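Zinc resistance-associated protein (Salmonella enterica subsp. enterica serovar Typhimurium, PDB 3LAY) binds zinc and acts in the periplasm as an oligomeric chaperone and modulator of the Zra envelope stress response signalling pathway. Local coordinates at residues V138-Q142 with A143-R147. Numbering follows the deposited sequence.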
loop_
_atom_site.group_PDB
_atom_site.type_symbol
_atom_site.label_atom_id
_atom_site.label_comp_id
_atom_site.label_asym_id
_atom_site.label_seq_id
_atom_site.Cartn_x
_atom_site.Cartn_y
_atom_site.Cartn_z
ATOM N N VAL J 138 14.909 -29.127 -9.139
ATOM C CA VAL J 138 15.107 -30.169 -10.134
ATOM C C VAL J 138 13.891 -31.108 -10.173
ATOM O O VAL J 138 13.452 -31.575 -11.240
ATOM C CB VAL J 138 16.358 -31.007 -9.799
ATOM C CG1 VAL J 138 16.372 -32.252 -10.609
ATOM C CG2 VAL J 138 17.613 -30.176 -9.986
ATOM N N ALA J 139 13.366 -31.403 -8.992
ATOM C CA ALA J 139 12.190 -32.242 -8.900
ATOM C C ALA J 139 11.097 -31.556 -9.710
ATOM O O ALA J 139 10.540 -32.161 -10.658
ATOM C CB ALA J 139 11.764 -32.407 -7.459
ATOM N N MET J 140 10.819 -30.291 -9.356
ATOM C CA MET J 140 9.809 -29.487 -10.044
ATOM C C MET J 140 9.994 -29.553 -11.547
ATOM O O MET J 140 9.032 -29.841 -12.272
ATOM C CB MET J 140 9.882 -28.018 -9.620
ATOM C CG MET J 140 9.447 -27.756 -8.212
ATOM S SD MET J 140 7.666 -27.804 -7.991
ATOM C CE MET J 140 7.150 -26.177 -8.543
ATOM N N ALA J 141 11.224 -29.293 -12.021
ATOM C CA ALA J 141 11.494 -29.310 -13.478
ATOM C C ALA J 141 11.188 -30.674 -14.051
ATOM O O ALA J 141 10.575 -30.778 -15.112
ATOM C CB ALA J 141 12.954 -28.915 -13.809
ATOM N N GLN J 142 11.585 -31.718 -13.342
ATOM C CA GLN J 142 11.328 -33.050 -13.843
ATOM C C GLN J 142 9.845 -33.394 -13.888
ATOM O O GLN J 142 9.462 -34.304 -14.598
ATOM C CB GLN J 142 12.110 -34.108 -13.048
ATOM C CG GLN J 142 13.572 -34.171 -13.392
ATOM C CD GLN J 142 14.310 -35.114 -12.509
ATOM O OE1 GLN J 142 14.063 -35.162 -11.296
ATOM N NE2 GLN J 142 15.244 -35.864 -13.080
ATOM N N ALA J 143 9.003 -32.684 -13.133
ATOM C CA ALA J 143 7.543 -32.947 -13.188
ATOM C C ALA J 143 6.837 -32.106 -14.242
ATOM O O ALA J 143 5.654 -32.186 -14.380
ATOM C CB ALA J 143 6.893 -32.766 -11.849
ATOM N N GLY J 144 7.559 -31.305 -14.999
ATOM C CA GLY J 144 6.928 -30.549 -16.043
ATOM C C GLY J 144 6.190 -29.362 -15.487
ATOM O O GLY J 144 5.335 -28.809 -16.138
ATOM N N ILE J 145 6.535 -28.940 -14.287
ATOM C CA ILE J 145 5.848 -27.821 -13.684
ATOM C C ILE J 145 6.517 -26.504 -14.020
ATOM O O ILE J 145 7.662 -26.287 -13.656
ATOM C CB ILE J 145 5.750 -28.002 -12.182
ATOM C CG1 ILE J 145 4.895 -29.223 -11.902
ATOM C CG2 ILE J 145 5.120 -26.826 -11.567
ATOM C CD1 ILE J 145 4.673 -29.456 -10.488
ATOM N N PRO J 146 5.781 -25.611 -14.718
ATOM C CA PRO J 146 6.164 -24.274 -15.213
ATOM C C PRO J 146 7.031 -23.410 -14.336
ATOM O O PRO J 146 6.737 -23.217 -13.138
ATOM C CB PRO J 146 4.827 -23.557 -15.354
ATOM C CG PRO J 146 3.886 -24.607 -15.764
ATOM C CD PRO J 146 4.392 -25.921 -15.115
ATOM N N ARG J 147 8.043 -22.829 -14.975
ATOM C CA ARG J 147 8.967 -21.933 -14.317
ATOM C C ARG J 147 9.291 -22.471 -12.924
ATOM O O ARG J 147 10.430 -22.340 -12.470
ATOM C CB ARG J 147 8.395 -20.489 -14.272
#
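The carbonyl oxygen of M140 is gripped by two backbone amides from the residues just after the helix. A143 N donates to M140 O over 3.0 Å, and I145 N reaches M140 O in a straighter but weak bond of 3.3 Å. A143 N also makes a weak bond back to A139 O (3.0 Å), so this one amide is shared between two carbonyls at the end of the helix. The next carbonyl takes the next amide: G144 N to A141 O, 3.1 Å with an N-H...O angle of 162°. The pair I145 N to M140 O and G144 N to A141 O, with G144 at positive phi turning the chain out of the helix, makes a Schellman motif. The turn places I145 beside M140, the i to i+5 apolar pair that accompanies this cap. Bends at chi2 (-76°) and chi3 (-81°) bring M140 CE to I145 CG2, 3.7 Å away, the two side chains crossing obliquely. The CB of A143 lies 3.6 Å from M140 O. The cap closes helix 112-142 of the hairpin: M140 and I145 both pack on A76 of helix 70-106, I145 also meets T75, and P146 rests on Q72. On the helix itself, A141 packs against L105 of a second subunit, and V138 and Q142 against its T112, within the decameric helical barrel.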